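Long-range contacts in tRNA-5-methyluridine(54) 2-sulfurtransferase (Pyrococcus horikoshii, PDB 3VRH), which catalyses the ATP-dependent 2-thiolation of 5-methyluridine 54 in the T loop of tRNAs, which stabilises these tRNAs at high temperature: residues Glu48-Val54 against Tyr72-His78; Met139-Tyr144 against Lys188-Lys192; Tyr11-His15 against Arg202-Ala206. One frame throughout, in Å; residues are numbered along the deposited sequence.

Interaction 1 of 3, residues Glu48-Val54 against Tyr72-His78. With BCN (bicine), chain D.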
loop_
_atom_site.group_PDB
_atom_site.type_symbol
_atom_site.label_atom_id
_atom_site.label_comp_id
_atom_site.label_asym_id
_atom_site.label_seq_id
_atom_site.Cartn_x
_atom_site.Cartn_y
_atom_site.Cartn_z
ATOM N N GLU A 48 17.904 -14.796 -28.732
ATOM C CA GLU A 48 17.765 -15.600 -27.514
ATOM C C GLU A 48 16.789 -16.777 -27.660
ATOM O O GLU A 48 15.797 -16.700 -28.388
ATOM C CB GLU A 48 17.337 -14.721 -26.339
ATOM C CG GLU A 48 18.480 -14.070 -25.596
ATOM C CD GLU A 48 18.006 -13.067 -24.558
ATOM O OE1 GLU A 48 17.166 -12.200 -24.887
ATOM O OE2 GLU A 48 18.483 -13.141 -23.412
ATOM N N ARG A 49 17.099 -17.876 -26.981
ATOM C CA ARG A 49 16.175 -18.997 -26.899
ATOM C C ARG A 49 15.327 -18.815 -25.646
ATOM O O ARG A 49 15.824 -18.861 -24.533
ATOM C CB ARG A 49 16.921 -20.330 -26.880
ATOM C CG ARG A 49 15.996 -21.532 -27.012
ATOM C CD ARG A 49 16.626 -22.654 -27.831
ATOM N NE ARG A 49 16.098 -23.961 -27.444
ATOM C CZ ARG A 49 16.653 -24.737 -26.516
ATOM N NH1 ARG A 49 17.752 -24.328 -25.888
ATOM N NH2 ARG A 49 16.111 -25.915 -26.212
ATOM N N ILE A 50 14.041 -18.584 -25.841
ATOM C CA ILE A 50 13.187 -18.180 -24.735
ATOM C C ILE A 50 12.199 -19.267 -24.341
ATOM O O ILE A 50 11.578 -19.900 -25.196
ATOM C CB ILE A 50 12.432 -16.907 -25.094
ATOM C CG1 ILE A 50 13.431 -15.859 -25.602
ATOM C CG2 ILE A 50 11.638 -16.415 -23.892
ATOM C CD1 ILE A 50 12.851 -14.856 -26.597
ATOM N N LEU A 51 12.063 -19.481 -23.039
ATOM C CA LEU A 51 11.115 -20.452 -22.524
ATOM C C LEU A 51 9.926 -19.728 -21.889
ATOM O O LEU A 51 10.121 -18.822 -21.077
ATOM C CB LEU A 51 11.797 -21.335 -21.485
ATOM C CG LEU A 51 10.872 -22.381 -20.864
ATOM C CD1 LEU A 51 10.540 -23.447 -21.894
ATOM C CD2 LEU A 51 11.443 -22.994 -19.582
ATOM N N VAL A 52 8.703 -20.104 -22.267
ATOM C CA VAL A 52 7.504 -19.535 -21.623
ATOM C C VAL A 52 6.773 -20.634 -20.856
ATOM O O VAL A 52 6.429 -21.685 -21.418
ATOM C CB VAL A 52 6.536 -18.872 -22.627
ATOM C CG1 VAL A 52 5.322 -18.289 -21.898
ATOM C CG2 VAL A 52 7.246 -17.786 -23.419
ATOM N N ALA A 53 6.572 -20.401 -19.564
ATOM C CA ALA A 53 5.910 -21.379 -18.703
ATOM C C ALA A 53 4.433 -21.207 -18.898
ATOM O O ALA A 53 3.876 -20.201 -18.482
ATOM C CB ALA A 53 6.274 -21.140 -17.231
ATOM N N VAL A 54 3.792 -22.172 -19.532
ATOM C CA VAL A 54 2.383 -22.008 -19.866
ATOM C C VAL A 54 1.478 -22.850 -18.950
ATOM O O VAL A 54 1.499 -24.079 -18.982
ATOM C CB VAL A 54 2.128 -22.246 -21.380
ATOM C CG1 VAL A 54 3.013 -21.319 -22.196
ATOM C CG2 VAL A 54 2.454 -23.656 -21.760
ATOM N N TYR A 72 10.085 -13.861 -31.907
ATOM C CA TYR A 72 11.057 -14.416 -30.976
ATOM C C TYR A 72 11.144 -15.928 -31.068
ATOM O O TYR A 72 10.233 -16.579 -31.573
ATOM C CB TYR A 72 10.750 -13.970 -29.537
ATOM C CG TYR A 72 11.068 -12.514 -29.338
ATOM C CD1 TYR A 72 10.140 -11.539 -29.659
ATOM C CD2 TYR A 72 12.310 -12.114 -28.870
ATOM C CE1 TYR A 72 10.431 -10.193 -29.499
ATOM C CE2 TYR A 72 12.615 -10.778 -28.712
ATOM C CZ TYR A 72 11.673 -9.820 -29.032
ATOM O OH TYR A 72 11.960 -8.484 -28.885
ATOM N N ASN A 73 12.250 -16.485 -30.585
ATOM C CA ASN A 73 12.447 -17.930 -30.604
ATOM C C ASN A 73 11.923 -18.549 -29.309
ATOM O O ASN A 73 12.632 -18.616 -28.309
ATOM C CB ASN A 73 13.930 -18.280 -30.811
ATOM C CG ASN A 73 14.196 -19.770 -30.711
ATOM O OD1 ASN A 73 13.290 -20.586 -30.888
ATOM N ND2 ASN A 73 15.440 -20.134 -30.417
ATOM N N ILE A 74 10.678 -19.005 -29.322
ATOM C CA ILE A 74 10.096 -19.427 -28.060
ATOM C C ILE A 74 9.679 -20.888 -28.047
ATOM O O ILE A 74 9.172 -21.415 -29.036
ATOM C CB ILE A 74 8.916 -18.529 -27.640
ATOM C CG1 ILE A 74 7.778 -18.652 -28.644
ATOM C CG2 ILE A 74 9.345 -17.059 -27.519
ATOM C CD1 ILE A 74 6.442 -18.801 -27.985
ATOM N N GLU A 75 9.929 -21.542 -26.921
ATOM C CA GLU A 75 9.375 -22.861 -26.651
ATOM C C GLU A 75 8.597 -22.729 -25.349
ATOM O O GLU A 75 8.843 -21.796 -24.576
ATOM C CB GLU A 75 10.484 -23.918 -26.556
ATOM C CG GLU A 75 11.358 -23.976 -27.840
ATOM C CD GLU A 75 12.409 -25.084 -27.836
ATOM O OE1 GLU A 75 12.242 -26.082 -27.108
ATOM O OE2 GLU A 75 13.409 -24.958 -28.577
ATOM N N CYS A 76 7.653 -23.634 -25.113
ATOM C CA CYS A 76 6.809 -23.527 -23.940
ATOM C C CYS A 76 6.953 -24.728 -23.042
ATOM O O CYS A 76 7.260 -25.835 -23.505
ATOM C CB CYS A 76 5.354 -23.335 -24.343
ATOM S SG CYS A 76 5.135 -21.928 -25.426
ATOM N N LEU A 77 6.749 -24.494 -21.751
ATOM C CA LEU A 77 6.771 -25.551 -20.762
ATOM C C LEU A 77 5.491 -25.490 -19.944
ATOM O O LEU A 77 5.150 -24.438 -19.396
ATOM C CB LEU A 77 7.972 -25.394 -19.830
ATOM C CG LEU A 77 7.920 -26.211 -18.536
ATOM C CD1 LEU A 77 8.025 -27.696 -18.833
ATOM C CD2 LEU A 77 9.014 -25.775 -17.560
ATOM N N HIS A 78 4.789 -26.617 -19.852
ATOM C CA HIS A 78 3.622 -26.702 -18.993
ATOM C C HIS A 78 3.919 -27.599 -17.823
ATOM O O HIS A 78 4.329 -28.740 -18.005
ATOM C CB HIS A 78 2.416 -27.256 -19.737
ATOM C CG HIS A 78 1.252 -27.541 -18.846
ATOM N ND1 HIS A 78 0.494 -26.543 -18.274
ATOM C CD2 HIS A 78 0.724 -28.711 -18.417
ATOM C CE1 HIS A 78 -0.456 -27.086 -17.533
ATOM N NE2 HIS A 78 -0.344 -28.401 -17.610
HETATM N N1 BCN D . 1.896 -16.809 -15.312
HETATM C C1 BCN D . 1.323 -15.408 -15.178
HETATM C C2 BCN D . 0.808 -15.071 -13.829
HETATM O O21 BCN D . 1.317 -15.664 -12.844
HETATM O O22 BCN D . -0.120 -14.244 -13.687
HETATM C C3 BCN D . 0.843 -17.784 -15.708
HETATM C C4 BCN D . -0.461 -17.252 -16.339
HETATM O O4 BCN D . -1.067 -17.881 -17.168
HETATM C C5 BCN D . 2.958 -16.812 -16.316
HETATM C C6 BCN D . 3.763 -18.041 -16.333
HETATM O O6 BCN D . 4.817 -18.073 -16.876
HETATM O O HOH W 1 14.401 -14.887 -29.608
#
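The I50 side chain overlaps Y72 and I74 of the facing segment: its CB lies beside I74 CG2 (3.9 Å) on the same face of the sheet, and its CD1 reaches Y72 CD2 at 3.6 Å. Alongside it the backbones run parallel, their short axes 4.5 Å apart at closest approach and 31° apart in direction. The register follows from an unbroken alternation of hydrogen bonds: I50 N to N73 O (2.8 Å), E75 N to I50 O (2.9 Å), V52 N to E75 O (2.9 Å), L77 N to V52 O (2.8 Å) and V54 N to L77 O (2.6 Å). CA-H...O contacts, such as C76 CA to V52 O at 3.1 Å, fill the spaces between them. Past the last bridge, H78 ND1 donates to V54 O at 2.8 Å, so a side chain carries the pairing one step further. R49 NE and E75 OE2 form a salt bridge of 3.1 Å, nearly linear at the hydrogen (171°); R49 also bonds N146 and E75 also bonds H106. A53, an ATP-binding residue, accepts a 2.8 Å hydrogen bond at its O from bicine O6, which places the strand's C-terminal end at the nucleotide pocket of this PP-loop domain. The two strands, joined through helix 58-69, make a beta-alpha-beta unit in the parallel part of the sheet. L51, A53 and L77 face helix 127-145, whereas C76, on the other face, and V54, just past the strand end, touch C98 of helix 87-101; strands 150-152 and 105-109 flank the pair.

Interaction 2 of 3, residues Met139-Tyr144 against Lys188-Lys192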
loop_
_atom_site.group_PDB
_atom_site.type_symbol
_atom_site.label_atom_id
_atom_site.label_comp_id
_atom_site.label_asym_id
_atom_site.label_seq_id
_atom_site.Cartn_x
_atom_site.Cartn_y
_atom_site.Cartn_z
ATOM N N MET A 139 10.723 -24.590 -13.379
ATOM C CA MET A 139 10.845 -23.680 -14.512
ATOM C C MET A 139 12.307 -23.330 -14.705
ATOM O O MET A 139 12.821 -23.357 -15.819
ATOM C CB MET A 139 10.074 -22.370 -14.294
ATOM C CG MET A 139 8.567 -22.453 -14.429
ATOM S SD MET A 139 7.857 -20.951 -13.715
ATOM C CE MET A 139 8.698 -19.718 -14.688
ATOM N N ASN A 140 12.965 -22.989 -13.603
ATOM C CA ASN A 140 14.345 -22.571 -13.688
ATOM C C ASN A 140 15.295 -23.712 -14.029
ATOM O O ASN A 140 16.143 -23.550 -14.879
ATOM C CB ASN A 140 14.794 -21.850 -12.416
ATOM C CG ASN A 140 16.236 -21.378 -12.509
ATOM O OD1 ASN A 140 16.553 -20.432 -13.223
ATOM N ND2 ASN A 140 17.107 -22.045 -11.792
ATOM N N LYS A 141 15.158 -24.857 -13.371
ATOM C CA LYS A 141 16.056 -25.971 -13.665
ATOM C C LYS A 141 15.848 -26.540 -15.072
ATOM O O LYS A 141 16.798 -27.023 -15.686
ATOM C CB LYS A 141 15.969 -27.086 -12.616
ATOM C CG LYS A 141 17.091 -28.120 -12.770
ATOM C CD LYS A 141 17.276 -28.999 -11.546
ATOM C CE LYS A 141 18.654 -29.660 -11.572
ATOM N NZ LYS A 141 18.980 -30.188 -12.942
ATOM N N PHE A 142 14.621 -26.457 -15.583
ATOM C CA PHE A 142 14.325 -26.904 -16.941
ATOM C C PHE A 142 14.953 -25.960 -17.941
ATOM O O PHE A 142 15.499 -26.388 -18.956
ATOM C CB PHE A 142 12.812 -26.980 -17.197
ATOM C CG PHE A 142 12.464 -27.561 -18.538
ATOM C CD1 PHE A 142 12.443 -26.766 -19.673
ATOM C CD2 PHE A 142 12.189 -28.917 -18.666
ATOM C CE1 PHE A 142 12.143 -27.305 -20.902
ATOM C CE2 PHE A 142 11.886 -29.451 -19.894
ATOM C CZ PHE A 142 11.865 -28.643 -21.011
ATOM N N ALA A 143 14.848 -24.664 -17.667
ATOM C CA ALA A 143 15.454 -23.665 -18.535
ATOM C C ALA A 143 16.964 -23.856 -18.537
ATOM O O ALA A 143 17.615 -23.739 -19.569
ATOM C CB ALA A 143 15.113 -22.259 -18.047
ATOM N N TYR A 144 17.499 -24.157 -17.365
ATOM C CA TYR A 144 18.939 -24.249 -17.181
ATOM C C TYR A 144 19.496 -25.497 -17.864
ATOM O O TYR A 144 20.397 -25.400 -18.700
ATOM C CB TYR A 144 19.282 -24.234 -15.689
ATOM C CG TYR A 144 20.700 -24.653 -15.376
ATOM C CD1 TYR A 144 21.778 -23.865 -15.755
ATOM C CD2 TYR A 144 20.959 -25.844 -14.693
ATOM C CE1 TYR A 144 23.082 -24.253 -15.476
ATOM C CE2 TYR A 144 22.258 -26.240 -14.404
ATOM C CZ TYR A 144 23.315 -25.439 -14.796
ATOM O OH TYR A 144 24.604 -25.832 -14.510
ATOM N N LYS A 188 23.145 -19.976 -11.651
ATOM C CA LYS A 188 22.248 -20.943 -12.275
ATOM C C LYS A 188 20.772 -20.495 -12.283
ATOM O O LYS A 188 19.895 -21.231 -12.749
ATOM C CB LYS A 188 22.430 -22.336 -11.670
ATOM C CG LYS A 188 23.853 -22.869 -11.806
ATOM C CD LYS A 188 23.943 -24.333 -11.403
ATOM C CE LYS A 188 25.347 -24.878 -11.600
ATOM N NZ LYS A 188 25.439 -26.317 -11.214
ATOM N N PHE A 189 20.515 -19.283 -11.787
ATOM C CA PHE A 189 19.222 -18.618 -11.992
ATOM C C PHE A 189 19.156 -17.983 -13.373
ATOM O O PHE A 189 19.851 -17.001 -13.650
ATOM C CB PHE A 189 18.983 -17.545 -10.929
ATOM C CG PHE A 189 18.581 -18.097 -9.590
ATOM C CD1 PHE A 189 17.783 -19.229 -9.500
ATOM C CD2 PHE A 189 18.998 -17.481 -8.414
ATOM C CE1 PHE A 189 17.406 -19.738 -8.263
ATOM C CE2 PHE A 189 18.629 -17.985 -7.173
ATOM C CZ PHE A 189 17.829 -19.113 -7.098
ATOM N N ILE A 190 18.327 -18.552 -14.243
ATOM C CA ILE A 190 18.149 -18.043 -15.596
ATOM C C ILE A 190 17.432 -16.698 -15.562
ATOM O O ILE A 190 16.598 -16.465 -14.688
ATOM C CB ILE A 190 17.319 -19.034 -16.458
ATOM C CG1 ILE A 190 17.973 -20.416 -16.474
ATOM C CG2 ILE A 190 17.149 -18.512 -17.873
ATOM C CD1 ILE A 190 19.321 -20.441 -17.151
ATOM N N LYS A 191 17.758 -15.823 -16.513
ATOM C CA LYS A 191 17.089 -14.531 -16.642
ATOM C C LYS A 191 15.577 -14.705 -16.782
ATOM O O LYS A 191 15.117 -15.459 -17.654
ATOM C CB LYS A 191 17.618 -13.754 -17.856
ATOM C CG LYS A 191 16.896 -12.432 -18.083
ATOM C CD LYS A 191 17.603 -11.534 -19.085
ATOM C CE LYS A 191 17.494 -12.093 -20.485
ATOM N NZ LYS A 191 17.592 -11.026 -21.520
ATOM N N LYS A 192 14.824 -14.014 -15.924
ATOM C CA LYS A 192 13.358 -14.017 -15.964
ATOM C C LYS A 192 12.853 -12.632 -16.316
ATOM O O LYS A 192 13.263 -11.648 -15.693
ATOM C CB LYS A 192 12.749 -14.455 -14.616
ATOM C CG LYS A 192 12.867 -15.939 -14.345
ATOM C CD LYS A 192 12.260 -16.380 -13.009
ATOM C CE LYS A 192 10.772 -16.720 -13.109
ATOM N NZ LYS A 192 10.254 -17.218 -11.788
HETATM O O HOH W 2 15.329 -18.324 -12.972
#
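M139 starts the segment with a side-chain end that comes nearer to K192 than its sideways CA-to-CB bond suggests: its CE is 4.0 Å from K192 CE. The same side chain also packs on A53 and I79, two ATP-binding residues. N140 makes the polar part of the contact. Its OD1 accepts from I190 N at 2.8 Å (163° at the hydrogen) and its ND2 donates to K188 O at 3.1 Å (155°), so one amide group pairs with the backbone on both sides of F189. F189 itself points its CB away, although its ring edge passes N140 ND2, 3.7 Å from CD1. Water 2 adds a bridge, donating to N140 OD1 at 2.5 Å and to I190 O at 2.8 Å. With these bonds helix 127-145 is fixed to the chain leading into strand 191-193, which continues the parallel order of the PP-loop sheet beyond strand 150-152; I151 of that intervening strand is touched by M139, A143 and K192. K141 and F142 point away from 188-192, F142 packing on L51 and L77. One helical turn after M139, whose O accepts A143 N at 3.0 Å, the CB of A143 points toward 188-192 and lies 3.7 Å from I190 CG1. Y144 follows with its CA 3.8 Å from I190 CD1, a methyl group lying at its ring edge. K188 CB lies over one face of that ring, and the lysine chain extends along it until CE is 3.2 Å from Y144 OH, while K188 NZ bonds R276 O.

Interaction 3 of 3, residues Tyr11-His15 against Arg202-Ala206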
loop_
_atom_site.group_PDB
_atom_site.type_symbol
_atom_site.label_atom_id
_atom_site.label_comp_id
_atom_site.label_asym_id
_atom_site.label_seq_id
_atom_site.Cartn_x
_atom_site.Cartn_y
_atom_site.Cartn_z
ATOM N N TYR A 11 -13.795 -2.074 -30.855
ATOM C CA TYR A 11 -13.787 -3.336 -30.130
ATOM C C TYR A 11 -13.530 -3.081 -28.660
ATOM O O TYR A 11 -14.000 -3.817 -27.795
ATOM C CB TYR A 11 -12.705 -4.245 -30.691
ATOM C CG TYR A 11 -12.428 -5.505 -29.895
ATOM C CD1 TYR A 11 -13.390 -6.500 -29.781
ATOM C CD2 TYR A 11 -11.184 -5.720 -29.299
ATOM C CE1 TYR A 11 -13.136 -7.659 -29.080
ATOM C CE2 TYR A 11 -10.915 -6.887 -28.603
ATOM C CZ TYR A 11 -11.900 -7.856 -28.495
ATOM O OH TYR A 11 -11.669 -9.036 -27.801
ATOM N N ILE A 12 -12.775 -2.031 -28.377
ATOM C CA ILE A 12 -12.422 -1.717 -27.009
ATOM C C ILE A 12 -12.029 -0.242 -26.888
ATOM O O ILE A 12 -11.584 0.362 -27.869
ATOM C CB ILE A 12 -11.276 -2.633 -26.547
ATOM C CG1 ILE A 12 -10.967 -2.429 -25.057
ATOM C CG2 ILE A 12 -10.048 -2.429 -27.423
ATOM C CD1 ILE A 12 -9.940 -3.403 -24.518
ATOM N N LYS A 13 -12.227 0.342 -25.706
ATOM C CA LYS A 13 -11.726 1.687 -25.415
ATOM C C LYS A 13 -10.409 1.625 -24.647
ATOM O O LYS A 13 -10.322 0.998 -23.604
ATOM C CB LYS A 13 -12.752 2.516 -24.642
ATOM C CG LYS A 13 -12.266 3.932 -24.313
ATOM C CD LYS A 13 -13.396 4.790 -23.738
ATOM C CE LYS A 13 -12.984 6.254 -23.586
ATOM N NZ LYS A 13 -12.157 6.515 -22.364
ATOM N N ILE A 14 -9.375 2.244 -25.200
ATOM C CA ILE A 14 -8.077 2.312 -24.551
ATOM C C ILE A 14 -8.002 3.664 -23.857
ATOM O O ILE A 14 -8.344 4.686 -24.461
ATOM C CB ILE A 14 -6.926 2.196 -25.580
ATOM C CG1 ILE A 14 -7.045 0.892 -26.377
ATOM C CG2 ILE A 14 -5.560 2.306 -24.891
ATOM C CD1 ILE A 14 -7.087 -0.341 -25.505
ATOM N N HIS A 15 -7.566 3.673 -22.602
ATOM C CA HIS A 15 -7.578 4.893 -21.794
ATOM C C HIS A 15 -6.345 5.747 -22.016
ATOM O O HIS A 15 -6.436 6.976 -22.079
ATOM C CB HIS A 15 -7.689 4.564 -20.301
ATOM C CG HIS A 15 -8.761 3.573 -19.975
ATOM N ND1 HIS A 15 -10.093 3.797 -20.258
ATOM C CD2 HIS A 15 -8.701 2.354 -19.384
ATOM C CE1 HIS A 15 -10.806 2.757 -19.856
ATOM N NE2 HIS A 15 -9.986 1.871 -19.316
ATOM N N ARG A 202 -7.185 -6.327 -18.150
ATOM C CA ARG A 202 -8.309 -6.117 -19.047
ATOM C C ARG A 202 -7.868 -6.188 -20.526
ATOM O O ARG A 202 -8.555 -6.780 -21.368
ATOM C CB ARG A 202 -8.896 -4.757 -18.703
ATOM C CG ARG A 202 -9.964 -4.247 -19.588
ATOM C CD ARG A 202 -10.098 -2.739 -19.333
ATOM N NE ARG A 202 -11.038 -2.171 -20.276
ATOM C CZ ARG A 202 -10.741 -1.235 -21.173
ATOM N NH1 ARG A 202 -9.519 -0.725 -21.228
ATOM N NH2 ARG A 202 -11.690 -0.790 -21.990
ATOM N N GLU A 203 -6.713 -5.607 -20.839
ATOM C CA GLU A 203 -6.186 -5.695 -22.212
ATOM C C GLU A 203 -5.776 -7.133 -22.564
ATOM O O GLU A 203 -5.981 -7.584 -23.678
ATOM C CB GLU A 203 -5.025 -4.720 -22.407
ATOM C CG GLU A 203 -5.494 -3.285 -22.352
ATOM C CD GLU A 203 -4.371 -2.286 -22.341
ATOM O OE1 GLU A 203 -3.270 -2.605 -21.844
ATOM O OE2 GLU A 203 -4.605 -1.163 -22.826
ATOM N N VAL A 204 -5.220 -7.852 -21.592
ATOM C CA VAL A 204 -4.873 -9.253 -21.796
ATOM C C VAL A 204 -6.110 -10.083 -22.115
ATOM O O VAL A 204 -6.133 -10.817 -23.118
ATOM C CB VAL A 204 -4.118 -9.848 -20.601
ATOM C CG1 VAL A 204 -3.911 -11.340 -20.790
ATOM C CG2 VAL A 204 -2.777 -9.132 -20.408
ATOM N N VAL A 205 -7.142 -9.961 -21.281
ATOM C CA VAL A 205 -8.415 -10.615 -21.578
ATOM C C VAL A 205 -8.892 -10.284 -22.993
ATOM O O VAL A 205 -9.209 -11.189 -23.778
ATOM C CB VAL A 205 -9.524 -10.251 -20.562
ATOM C CG1 VAL A 205 -10.895 -10.736 -21.072
ATOM C CG2 VAL A 205 -9.214 -10.863 -19.202
ATOM N N ALA A 206 -8.909 -9.003 -23.337
ATOM C CA ALA A 206 -9.370 -8.610 -24.664
ATOM C C ALA A 206 -8.505 -9.189 -25.801
ATOM O O ALA A 206 -9.002 -9.527 -26.879
ATOM C CB ALA A 206 -9.477 -7.089 -24.763
HETATM O O HOH W 3 -13.914 -0.799 -23.664
#
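R202 opens the helical segment and has 94 Å² of its surface covered by 11-15, the most of any residue in this contact. Its side chain, t at chi1, chi2 and chi3, is extended far enough to reach the strand backbone: NH2 and NH1 both donate to K13 O, at 2.8 and 3.0 Å, the second with a more bent angle of 137° against 153°. The guanidinium is sandwiched, with I12 CG1 over one face, 3.6 Å from NH2, and H15 NE2 over the opposite one, 3.3 Å from NH1. Water 3 accepts from K13 N at 2.9 Å and, weakly, from R202 NH2 at 2.8 Å. E203, next along, brings OE2 to 3.7 Å from I14 CD1; the carboxylate is hydrogen-bonded to Y29 of helix 23-40. V204 and V205 make no contact with 11-15, and V204 packs on helix 58-69. A206, a turn after R202, meets I12 CD1 with its CB at 3.7 Å, and its O accepts from Y11 OH at 2.9 Å. The axes of 12-14 and 202-206 come no closer than 10.7 Å, their N-to-C directions 147° apart (roughly antiparallel), so side chains span the gap. Y11 and I12 both face L21, forming a classic beta bulge in the hairpin of strands 12-14 and 19-21, which belongs to the N-terminal LIM-type zinc-binding domain, where C3, C6, C22 and H25 hold the metal.

Overall arrangement
Interactions 1 and 2 are touching parts of one PP-loop core, their centres 11 Å apart. A salt bridge joins them, E48 OE2 to K191 NZ at 3.0 Å, and helix 127-145 packs on the strand pair through A53 CB and M139 CE at 3.8 Å and L51 CD2 and F142 CD1 at 3.9 Å. Both approach bicine: A53 bonds it, and the M139 side chain comes within about 5 Å. Interaction 3 stands apart, its centre 25 Å from that of interaction 1 and 32 Å from that of interaction 2, across the chain's centre from the latter. It joins the N-terminal zinc domain to helix 201-211, which follows strand 191-193.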